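Local coordinates for LanC-like protein GCR2 (Arabidopsis thaliana, PDB 3T33) that binds a zinc ion, belongs to the LanC-like family and may play a role in abscisic acid signalling, at residues G258-M263 / A295-K300; Y262-R267 / K308-A313; S270-S275 / R283-C288; V320-G325 / Y355-K360. All coordinates share one frame; numbering follows the deposited sequence.

Contact 1. Residues G258-M263 / A295-K300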
# COMPACT_ATOMS: atom_id res chain seq x y z
N GLY A 258 0.39 -22.10 -6.20
CA GLY A 258 -0.87 -22.64 -6.74
C GLY A 258 -2.04 -21.70 -6.75
O GLY A 258 -2.72 -21.56 -7.76
N THR A 259 -2.28 -21.06 -5.62
CA THR A 259 -3.38 -20.07 -5.47
C THR A 259 -3.18 -18.90 -6.41
O THR A 259 -4.12 -18.41 -6.99
CB THR A 259 -3.44 -19.58 -4.00
OG1 THR A 259 -3.56 -20.72 -3.16
CG2 THR A 259 -4.61 -18.68 -3.76
N LEU A 260 -1.93 -18.48 -6.57
CA LEU A 260 -1.64 -17.38 -7.49
C LEU A 260 -1.80 -17.78 -8.98
O LEU A 260 -2.42 -17.04 -9.73
CB LEU A 260 -0.27 -16.73 -7.20
CG LEU A 260 -0.06 -15.97 -5.88
CD1 LEU A 260 1.34 -15.53 -5.79
CD2 LEU A 260 -0.97 -14.79 -5.79
N SER A 261 -1.29 -18.94 -9.40
CA SER A 261 -1.66 -19.47 -10.73
C SER A 261 -3.15 -19.51 -10.93
O SER A 261 -3.68 -18.98 -11.90
CB SER A 261 -1.10 -20.86 -10.93
OG SER A 261 0.27 -20.80 -10.67
N TYR A 262 -3.85 -20.13 -10.00
CA TYR A 262 -5.30 -20.21 -10.11
C TYR A 262 -5.87 -18.87 -10.52
O TYR A 262 -6.58 -18.78 -11.48
CB TYR A 262 -5.91 -20.67 -8.79
CG TYR A 262 -7.40 -20.54 -8.77
CD1 TYR A 262 -8.22 -21.53 -9.34
CD2 TYR A 262 -8.00 -19.41 -8.22
CE1 TYR A 262 -9.57 -21.39 -9.34
CE2 TYR A 262 -9.34 -19.28 -8.21
CZ TYR A 262 -10.12 -20.27 -8.77
OH TYR A 262 -11.46 -20.12 -8.77
N MET A 263 -5.53 -17.81 -9.78
CA MET A 263 -5.99 -16.44 -10.04
C MET A 263 -5.59 -15.89 -11.43
O MET A 263 -6.37 -15.21 -12.09
CB MET A 263 -5.44 -15.52 -8.96
CG MET A 263 -6.05 -15.75 -7.55
SD MET A 263 -5.51 -14.57 -6.24
CE MET A 263 -6.79 -13.39 -6.51
N ALA A 295 -1.54 -6.99 -8.72
CA ALA A 295 -0.20 -6.74 -9.36
C ALA A 295 0.93 -6.64 -8.34
O ALA A 295 1.99 -7.25 -8.47
CB ALA A 295 -0.26 -5.50 -10.17
N LEU A 296 0.70 -5.90 -7.26
CA LEU A 296 1.67 -5.79 -6.17
C LEU A 296 2.05 -7.16 -5.61
O LEU A 296 3.21 -7.42 -5.24
CB LEU A 296 1.04 -4.91 -5.11
CG LEU A 296 1.46 -3.47 -4.86
CD1 LEU A 296 1.94 -2.67 -6.10
CD2 LEU A 296 0.47 -2.63 -3.89
N THR A 297 1.09 -8.06 -5.54
CA THR A 297 1.35 -9.40 -5.04
C THR A 297 2.14 -10.22 -6.05
O THR A 297 3.04 -10.96 -5.69
CB THR A 297 0.05 -10.13 -4.72
OG1 THR A 297 -0.79 -9.27 -3.95
CG2 THR A 297 0.31 -11.40 -3.97
N LEU A 298 1.78 -10.13 -7.32
CA LEU A 298 2.56 -10.87 -8.36
C LEU A 298 3.99 -10.31 -8.43
O LEU A 298 4.96 -11.04 -8.58
CB LEU A 298 1.86 -10.80 -9.71
CG LEU A 298 0.55 -11.60 -9.65
CD1 LEU A 298 -0.20 -11.40 -10.91
CD2 LEU A 298 0.90 -13.10 -9.44
N VAL A 299 4.15 -9.01 -8.25
CA VAL A 299 5.53 -8.47 -8.26
C VAL A 299 6.32 -9.17 -7.23
O VAL A 299 7.47 -9.60 -7.52
CB VAL A 299 5.62 -6.92 -8.07
CG1 VAL A 299 7.04 -6.49 -7.59
CG2 VAL A 299 5.26 -6.23 -9.35
N LYS A 300 5.74 -9.32 -6.03
CA LYS A 300 6.42 -10.04 -4.92
C LYS A 300 6.62 -11.53 -5.28
O LYS A 300 7.69 -12.09 -5.11
CB LYS A 300 5.64 -9.88 -3.60
CG LYS A 300 6.15 -10.72 -2.48
CD LYS A 300 7.48 -10.24 -1.99
CE LYS A 300 7.94 -11.09 -0.89
NZ LYS A 300 9.39 -10.86 -0.56
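Within the all-helical barrel of a LanC-like protein, L260 of helix 250-265 packs on T297 and L298 of helix 291-305. The contact is small, buried and apolar. L260 supplies both of its methyl branches. CD2 of L260 lies 4.1 Å from CG2 of T297. The other branch, CD1 of L260, comes within 4.4 Å of CD2 of L298. The fork of the leucine therefore straddles two consecutive residues of the facing helix. CA of L260 is 7.8 Å from CA of L298, the closest CA pair of the two segments.

T297 is split between two tasks. Its CG2 stands anti to the backbone N (the OG1 torsion is -48°), which turns the methyl toward L260. OG1 is left beside the backbone N, where it bonds to G293 O one turn back and to the hydroxyl of Y413, near the C-terminus. The buried hydroxyl is satisfied by these two partners while the methyl does the packing.

The family fold is an alpha,alpha-toroid, and this is one of its helix-to-helix seams. Both segments are regular helix: Y262 N bonds to G258 O at 2.9 Å, and V299 N to A295 O at 2.8 Å. Neighbouring helices close the seam. L260 also touches F310 of helix 308-324, and L298 touches A313 and A314 there. T297 also touches A237 and M244 of helix 236-244.

Contact 2. Residues Y262-R267 / K308-A313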
# COMPACT_ATOMS: atom_id res chain seq x y z
N TYR A 262 -3.85 -20.13 -10.00
CA TYR A 262 -5.30 -20.21 -10.11
C TYR A 262 -5.87 -18.87 -10.52
O TYR A 262 -6.58 -18.78 -11.48
CB TYR A 262 -5.91 -20.67 -8.79
CG TYR A 262 -7.40 -20.54 -8.77
CD1 TYR A 262 -8.22 -21.53 -9.34
CD2 TYR A 262 -8.00 -19.41 -8.22
CE1 TYR A 262 -9.57 -21.39 -9.34
CE2 TYR A 262 -9.34 -19.28 -8.21
CZ TYR A 262 -10.12 -20.27 -8.77
OH TYR A 262 -11.46 -20.12 -8.77
N MET A 263 -5.53 -17.81 -9.78
CA MET A 263 -5.99 -16.44 -10.04
C MET A 263 -5.59 -15.89 -11.43
O MET A 263 -6.37 -15.21 -12.09
CB MET A 263 -5.44 -15.52 -8.96
CG MET A 263 -6.05 -15.75 -7.55
SD MET A 263 -5.51 -14.57 -6.24
CE MET A 263 -6.79 -13.39 -6.51
N ILE A 264 -4.39 -16.19 -11.86
CA ILE A 264 -3.92 -15.75 -13.17
C ILE A 264 -4.82 -16.36 -14.24
O ILE A 264 -5.48 -15.64 -15.01
CB ILE A 264 -2.40 -16.04 -13.34
CG1 ILE A 264 -1.61 -15.18 -12.34
CG2 ILE A 264 -1.90 -15.78 -14.79
CD1 ILE A 264 -0.17 -15.52 -12.22
N GLN A 265 -4.91 -17.70 -14.24
CA GLN A 265 -5.66 -18.47 -15.27
C GLN A 265 -7.14 -18.09 -15.31
O GLN A 265 -7.84 -18.45 -16.24
CB GLN A 265 -5.52 -19.98 -15.03
CG GLN A 265 -4.05 -20.47 -14.85
CD GLN A 265 -3.95 -21.93 -14.32
OE1 GLN A 265 -2.91 -22.33 -13.75
NE2 GLN A 265 -5.01 -22.73 -14.53
N ASN A 266 -7.61 -17.33 -14.32
CA ASN A 266 -9.04 -17.18 -14.12
C ASN A 266 -9.52 -15.75 -14.03
O ASN A 266 -10.65 -15.49 -13.58
CB ASN A 266 -9.48 -17.95 -12.89
CG ASN A 266 -9.77 -19.39 -13.20
OD1 ASN A 266 -10.72 -19.65 -13.92
ND2 ASN A 266 -8.96 -20.33 -12.69
N ARG A 267 -8.68 -14.84 -14.49
CA ARG A 267 -8.98 -13.41 -14.54
C ARG A 267 -9.92 -13.08 -15.71
O ARG A 267 -10.19 -13.93 -16.56
CB ARG A 267 -7.66 -12.60 -14.63
CG ARG A 267 -6.90 -12.87 -15.91
CD ARG A 267 -5.42 -12.44 -15.92
NE ARG A 267 -5.00 -12.44 -17.32
CZ ARG A 267 -3.76 -12.46 -17.79
NH1 ARG A 267 -2.71 -12.48 -16.99
NH2 ARG A 267 -3.57 -12.47 -19.10
N LYS A 308 8.59 -17.00 -15.04
CA LYS A 308 8.09 -16.28 -16.19
C LYS A 308 6.64 -15.95 -15.98
O LYS A 308 6.21 -14.82 -16.24
CB LYS A 308 8.22 -17.12 -17.45
CG LYS A 308 7.46 -16.55 -18.66
CD LYS A 308 8.42 -15.86 -19.63
CE LYS A 308 8.86 -16.83 -20.74
NZ LYS A 308 7.68 -17.20 -21.61
N GLU A 309 5.88 -16.94 -15.53
CA GLU A 309 4.43 -16.78 -15.35
C GLU A 309 4.09 -15.52 -14.53
O GLU A 309 3.11 -14.85 -14.84
CB GLU A 309 3.83 -18.00 -14.66
CG GLU A 309 2.27 -17.95 -14.55
CD GLU A 309 1.68 -19.06 -13.67
OE1 GLU A 309 2.46 -19.76 -12.97
OE2 GLU A 309 0.43 -19.23 -13.68
N PHE A 310 4.88 -15.25 -13.49
CA PHE A 310 4.59 -14.24 -12.47
C PHE A 310 5.04 -12.90 -13.00
O PHE A 310 4.23 -12.00 -13.06
CB PHE A 310 5.27 -14.56 -11.10
CG PHE A 310 4.66 -15.75 -10.34
CD1 PHE A 310 3.32 -16.11 -10.51
CD2 PHE A 310 5.43 -16.49 -9.46
CE1 PHE A 310 2.76 -17.21 -9.84
CE2 PHE A 310 4.89 -17.57 -8.78
CZ PHE A 310 3.54 -17.93 -8.98
N VAL A 311 6.31 -12.81 -13.43
CA VAL A 311 6.85 -11.64 -14.12
C VAL A 311 5.84 -11.10 -15.16
O VAL A 311 5.43 -9.93 -15.11
CB VAL A 311 8.19 -11.96 -14.83
CG1 VAL A 311 8.78 -10.72 -15.48
CG2 VAL A 311 9.18 -12.49 -13.89
N GLU A 312 5.40 -11.97 -16.06
CA GLU A 312 4.59 -11.52 -17.17
C GLU A 312 3.21 -11.14 -16.71
O GLU A 312 2.63 -10.17 -17.22
CB GLU A 312 4.52 -12.60 -18.29
CG GLU A 312 5.83 -12.72 -19.14
CD GLU A 312 5.65 -13.67 -20.36
OE1 GLU A 312 4.60 -14.38 -20.43
OE2 GLU A 312 6.56 -13.70 -21.25
N ALA A 313 2.70 -11.92 -15.76
CA ALA A 313 1.39 -11.65 -15.19
C ALA A 313 1.37 -10.29 -14.47
O ALA A 313 0.41 -9.51 -14.61
CB ALA A 313 0.97 -12.78 -14.27
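The torsions of I264 set this contact. CG1 stands anti to the carbonyl carbon (chi1 -66°), and CD1 continues outward in an extended chain (chi2 170°). That sends the CD1 methyl into a notch formed by E309, F310 and A313. CB of A313 is the nearest partner, 3.6 Å from CD1 of I264. The same CB is 4.0 Å from CG1 of I264, so the alanine methyl lies along the branch and not just at its end.

F310 meets the methyl with its ring edge. CD1 of I264 is 3.9 Å from CD1 of F310 and lies in the plane of the ring. E309 reaches in with CG anti to its backbone N and an extended chain. This places its OE2 4.0 Å from CD1 of I264, a packing distance beside the apolar patch. OE1 of E309 has a weak hydrogen bond to S261.

In the toroid of LanC-like proteins, the patch joins the last turn of helix 250-265 to the first turns of helix 308-324. Helix 291-305 fills in beside them: L298 touches I264, and A301 and Y305 touch F310. Y273, from the loop that follows, also packs on I264.

Beyond I264, ND2 of N266 bonds back to Y262 O at 3.1 Å, with an N-H...O angle of 155°. That folded-back amide also places ND2 3.5 Å above the plane of the Y262 ring, toward its rim. R267 turns to helix 308-324 and forms a salt bridge with E316.

Contact 3. Residues S270-S275 / R283-C288. With ZN (zinc ion), chain B.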
# COMPACT_ATOMS: atom_id res chain seq x y z
N SER A 270 -10.55 -8.99 -20.05
CA SER A 270 -9.81 -7.70 -20.04
C SER A 270 -8.43 -7.75 -19.32
O SER A 270 -7.62 -6.81 -19.47
CB SER A 270 -10.66 -6.61 -19.41
OG SER A 270 -10.66 -6.79 -18.01
N GLY A 271 -8.16 -8.80 -18.53
CA GLY A 271 -6.91 -8.94 -17.79
C GLY A 271 -7.03 -8.44 -16.33
O GLY A 271 -6.16 -8.73 -15.50
N ASN A 272 -8.07 -7.67 -16.04
CA ASN A 272 -8.45 -7.37 -14.66
C ASN A 272 -8.83 -8.61 -13.87
O ASN A 272 -9.04 -9.70 -14.46
CB ASN A 272 -9.55 -6.30 -14.61
CG ASN A 272 -9.73 -5.70 -13.18
OD1 ASN A 272 -10.78 -5.15 -12.84
ND2 ASN A 272 -8.71 -5.84 -12.34
N TYR A 273 -8.79 -8.49 -12.54
CA TYR A 273 -9.03 -9.60 -11.59
C TYR A 273 -10.41 -9.43 -10.89
O TYR A 273 -10.83 -8.30 -10.56
CB TYR A 273 -7.89 -9.69 -10.55
CG TYR A 273 -6.65 -10.26 -11.14
CD1 TYR A 273 -5.83 -9.49 -11.96
CD2 TYR A 273 -6.32 -11.62 -10.96
CE1 TYR A 273 -4.68 -10.03 -12.54
CE2 TYR A 273 -5.19 -12.18 -11.55
CZ TYR A 273 -4.38 -11.37 -12.36
OH TYR A 273 -3.27 -11.89 -12.97
N LEU A 274 -11.10 -10.55 -10.71
CA LEU A 274 -12.38 -10.60 -10.00
C LEU A 274 -12.25 -10.03 -8.61
O LEU A 274 -11.25 -10.29 -7.94
CB LEU A 274 -12.81 -12.06 -9.86
CG LEU A 274 -13.42 -12.77 -11.09
CD1 LEU A 274 -12.52 -12.64 -12.38
CD2 LEU A 274 -13.76 -14.27 -10.76
N SER A 275 -13.24 -9.27 -8.16
CA SER A 275 -13.32 -9.01 -6.73
C SER A 275 -13.47 -10.29 -5.84
O SER A 275 -12.80 -10.41 -4.82
CB SER A 275 -14.36 -7.93 -6.39
OG SER A 275 -15.67 -8.29 -6.75
N ARG A 283 -15.33 -4.33 -12.94
CA ARG A 283 -15.54 -2.91 -12.65
C ARG A 283 -14.46 -2.29 -11.77
O ARG A 283 -14.04 -1.16 -12.00
CB ARG A 283 -16.92 -2.69 -12.02
CG ARG A 283 -17.23 -3.63 -10.87
CD ARG A 283 -18.69 -3.55 -10.46
NE ARG A 283 -18.85 -3.36 -9.02
CZ ARG A 283 -19.21 -2.21 -8.46
NH1 ARG A 283 -19.44 -1.14 -9.20
NH2 ARG A 283 -19.33 -2.13 -7.14
N LEU A 284 -14.02 -3.02 -10.75
CA LEU A 284 -13.07 -2.45 -9.79
C LEU A 284 -11.58 -2.62 -10.14
O LEU A 284 -11.10 -3.73 -10.37
CB LEU A 284 -13.36 -2.97 -8.36
CG LEU A 284 -14.80 -2.67 -7.85
CD1 LEU A 284 -15.03 -3.18 -6.46
CD2 LEU A 284 -15.26 -1.18 -7.98
N VAL A 285 -10.86 -1.50 -10.18
CA VAL A 285 -9.39 -1.51 -10.46
C VAL A 285 -8.72 -0.76 -9.31
O VAL A 285 -8.36 0.40 -9.45
CB VAL A 285 -9.08 -0.87 -11.84
CG1 VAL A 285 -7.57 -0.93 -12.17
CG2 VAL A 285 -9.90 -1.54 -12.94
N HIS A 286 -8.65 -1.40 -8.15
CA HIS A 286 -8.26 -0.71 -6.89
C HIS A 286 -7.17 -1.54 -6.29
O HIS A 286 -7.03 -2.72 -6.64
CB HIS A 286 -9.36 -0.77 -5.81
CG HIS A 286 -10.66 -0.11 -6.17
ND1 HIS A 286 -10.82 0.74 -7.25
CD2 HIS A 286 -11.86 -0.12 -5.52
CE1 HIS A 286 -12.07 1.20 -7.27
NE2 HIS A 286 -12.70 0.72 -6.21
N TRP A 287 -6.40 -0.94 -5.39
CA TRP A 287 -5.59 -1.71 -4.47
C TRP A 287 -6.54 -2.68 -3.77
O TRP A 287 -6.24 -3.83 -3.64
CB TRP A 287 -5.00 -0.81 -3.38
CG TRP A 287 -4.29 -1.61 -2.38
CD1 TRP A 287 -3.15 -2.31 -2.57
CD2 TRP A 287 -4.70 -1.87 -1.03
NE1 TRP A 287 -2.79 -2.96 -1.42
CE2 TRP A 287 -3.74 -2.73 -0.46
CE3 TRP A 287 -5.80 -1.48 -0.26
CZ2 TRP A 287 -3.83 -3.21 0.87
CZ3 TRP A 287 -5.88 -1.94 1.07
CH2 TRP A 287 -4.89 -2.78 1.62
N CYS A 288 -7.66 -2.18 -3.23
CA CYS A 288 -8.46 -3.04 -2.35
C CYS A 288 -9.05 -4.20 -3.13
O CYS A 288 -8.93 -5.34 -2.70
CB CYS A 288 -9.46 -2.27 -1.47
SG CYS A 288 -10.57 -1.28 -2.37
ZN ZN B . -10.48 0.42 -0.95
O HOH W 1 -12.08 -6.46 -9.35
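L284 O accepts a hydrogen bond from a water 3.1 Å away. The same water donates to Y273 O at 2.5 Å, short for such a bond, and so bridges the two carbonyls, one from each loop segment. The side-chain amide of N272 comes close to L284 O as well. Its CG stands anti to the backbone N (chi1 -166°), which carries the amide across to the 283-288 segment. CG of N272 also lies 4.2 Å from CG2 of V285, and the two side chains run obliquely to each other.

Before N272, G271 has a positive phi, and N272 N makes a weak bond to S270 OG at 3.4 Å. S270 OG is in turn bonded to D282. V320 and R324 of helix 308-324 touch N272.

The second segment leads on to the metal. L284 places CB over the centre of the H286 ring, 4.2 Å above its plane, and the H286 ring meets that of H334. C288 SG binds the zinc ion at 2.2 Å, with chi1 56° placing SG between the backbone N and the carbonyl carbon. The backbone of C288 is also bonded to that of C333. C333 and H334 are further zinc ligands, and this Cys-Cys-His set is the metal site characteristic of the LanC family.

Contact 4. Residues V320-G325 / Y355-K360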
# COMPACT_ATOMS: atom_id res chain seq x y z
N VAL A 320 -3.42 -3.11 -17.29
CA VAL A 320 -4.78 -2.79 -16.87
C VAL A 320 -4.83 -1.52 -16.01
O VAL A 320 -5.69 -0.62 -16.19
CB VAL A 320 -5.29 -3.93 -16.04
CG1 VAL A 320 -6.69 -3.61 -15.48
CG2 VAL A 320 -5.24 -5.21 -16.90
N VAL A 321 -3.90 -1.43 -15.06
CA VAL A 321 -3.73 -0.16 -14.30
C VAL A 321 -3.37 1.03 -15.23
O VAL A 321 -3.96 2.13 -15.13
CB VAL A 321 -2.69 -0.34 -13.19
CG1 VAL A 321 -2.75 0.86 -12.23
CG2 VAL A 321 -3.04 -1.64 -12.42
N TRP A 322 -2.47 0.80 -16.17
CA TRP A 322 -2.13 1.92 -17.05
C TRP A 322 -3.33 2.43 -17.83
O TRP A 322 -3.49 3.66 -17.99
CB TRP A 322 -0.93 1.58 -17.95
CG TRP A 322 -0.46 2.69 -18.83
CD1 TRP A 322 -0.41 2.66 -20.18
CD2 TRP A 322 0.08 3.98 -18.43
NE1 TRP A 322 0.08 3.85 -20.65
CE2 TRP A 322 0.40 4.67 -19.61
CE3 TRP A 322 0.29 4.61 -17.19
CZ2 TRP A 322 0.96 5.98 -19.61
CZ3 TRP A 322 0.85 5.93 -17.18
CH2 TRP A 322 1.18 6.59 -18.39
N SER A 323 -4.22 1.55 -18.31
CA SER A 323 -5.36 2.10 -19.05
C SER A 323 -6.58 2.43 -18.22
O SER A 323 -7.31 3.38 -18.55
CB SER A 323 -5.74 1.24 -20.25
OG SER A 323 -6.50 0.12 -19.84
N ARG A 324 -6.81 1.72 -17.14
CA ARG A 324 -8.04 1.97 -16.38
C ARG A 324 -7.78 2.46 -14.95
O ARG A 324 -8.74 2.64 -14.19
CB ARG A 324 -8.90 0.71 -16.34
CG ARG A 324 -9.47 0.22 -17.72
CD ARG A 324 -9.88 -1.28 -17.64
NE ARG A 324 -11.03 -1.47 -16.75
CZ ARG A 324 -11.50 -2.65 -16.36
NH1 ARG A 324 -10.97 -3.80 -16.79
NH2 ARG A 324 -12.55 -2.67 -15.55
N GLY A 325 -6.51 2.68 -14.59
CA GLY A 325 -6.11 2.81 -13.20
C GLY A 325 -6.14 4.23 -12.72
O GLY A 325 -5.93 4.50 -11.54
N TYR A 355 8.37 2.09 -16.42
CA TYR A 355 7.57 1.91 -15.21
C TYR A 355 7.71 3.11 -14.30
O TYR A 355 6.70 3.62 -13.82
CB TYR A 355 7.91 0.56 -14.56
CG TYR A 355 7.39 -0.59 -15.42
CD1 TYR A 355 6.06 -0.60 -15.82
CD2 TYR A 355 8.21 -1.64 -15.85
CE1 TYR A 355 5.51 -1.61 -16.62
CE2 TYR A 355 7.68 -2.71 -16.66
CZ TYR A 355 6.33 -2.66 -17.04
OH TYR A 355 5.72 -3.63 -17.80
N LEU A 356 8.92 3.63 -14.09
CA LEU A 356 9.11 4.95 -13.39
C LEU A 356 8.35 6.09 -14.05
O LEU A 356 7.64 6.95 -13.40
CB LEU A 356 10.55 5.40 -13.41
CG LEU A 356 11.11 6.19 -12.23
CD1 LEU A 356 12.20 7.13 -12.68
CD2 LEU A 356 10.07 6.90 -11.37
N TYR A 357 8.48 6.10 -15.37
CA TYR A 357 7.74 7.08 -16.12
C TYR A 357 6.23 6.98 -15.87
O TYR A 357 5.53 7.98 -15.79
CB TYR A 357 8.04 6.96 -17.61
CG TYR A 357 7.16 7.87 -18.36
CD1 TYR A 357 7.38 9.24 -18.38
CD2 TYR A 357 6.03 7.38 -18.95
CE1 TYR A 357 6.51 10.10 -19.04
CE2 TYR A 357 5.18 8.20 -19.56
CZ TYR A 357 5.43 9.55 -19.63
OH TYR A 357 4.48 10.33 -20.31
N ARG A 358 5.72 5.76 -15.82
CA ARG A 358 4.30 5.57 -15.56
C ARG A 358 3.88 6.06 -14.17
O ARG A 358 2.83 6.66 -14.05
CB ARG A 358 3.85 4.15 -15.89
CG ARG A 358 3.71 3.94 -17.40
CD ARG A 358 3.38 2.49 -17.72
NE ARG A 358 3.24 2.32 -19.15
CZ ARG A 358 2.76 1.24 -19.76
NH1 ARG A 358 2.35 0.20 -19.06
NH2 ARG A 358 2.71 1.22 -21.08
N ALA A 359 4.73 5.86 -13.17
CA ALA A 359 4.46 6.34 -11.82
C ALA A 359 4.57 7.86 -11.87
O ALA A 359 3.76 8.58 -11.31
CB ALA A 359 5.48 5.76 -10.79
N LYS A 360 5.54 8.33 -12.61
CA LYS A 360 5.69 9.78 -12.76
C LYS A 360 4.46 10.42 -13.40
O LYS A 360 3.99 11.49 -12.99
CB LYS A 360 7.01 10.07 -13.51
CG LYS A 360 7.23 11.40 -14.10
CD LYS A 360 8.64 11.44 -14.76
CE LYS A 360 9.06 12.89 -15.11
NZ LYS A 360 10.16 12.88 -16.10
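This is a buried cation-pi stack between two helices, W322 near the end of helix 308-324 and R358 early in helix 353-375. The guanidinium of R358 lies flat on the indole, with the planes only 4° apart. CZ of R358 is 3.7 Å from the centroid of the five-membered ring of W322. Further along the same side chain, CG of R358 sits 3.5 Å from the centroid of the six-membered ring, a CH-pi contact. One arginine side chain thus lies over both rings of the indole.

The torsions explain the span. W322 holds CG anti to its backbone N (chi1 -176°), which extends the indole toward the other helix. R358 is straight from CG to NE (chi2 175°), so its methylenes and guanidinium follow the ring plane. CA of W322 is 7.5 Å from CA of R358. Y357 adds a looser apolar contact, CE2 of Y357 to CH2 of W322 at 4.5 Å.

Residues near the N-terminus add polar partners: E17 bonds to W322 NE1 and makes a salt bridge with R358 NH2, and P16 O bonds to Y357 OH. With E319, which forms a salt bridge to R358 NH1, two carboxylates pair with the buried guanidinium and would probably stabilise its charge. The result is an arginine-on-tryptophan stack with acidic partners, here joining two helices of the LanC-like alpha,alpha-toroid.

Overall arrangement
The four contacts lie in the C-terminal half of one LanC-like domain. Contacts 1 and 2 both start from helix 250-265, with centres about 6 Å apart, and reach the successive helices 291-305 and 308-324. L298 belongs to contact 1 and also packs against contact 2. Contact 3 is nested in the loop between helices 250-265 and 291-305, with its centre about 13 to 14 Å from those of both, and carries zinc ligand C288. Contact 4 follows later, from helix 308-324 to 353-375, its centre about 15 Å from that of contact 3 and 19 Å from those of contacts 1 and 2. R324 and V320 touch the 270-275 loop. Helix 308-324 thus links contacts 2 and 4 and backs the loop that leads to the metal.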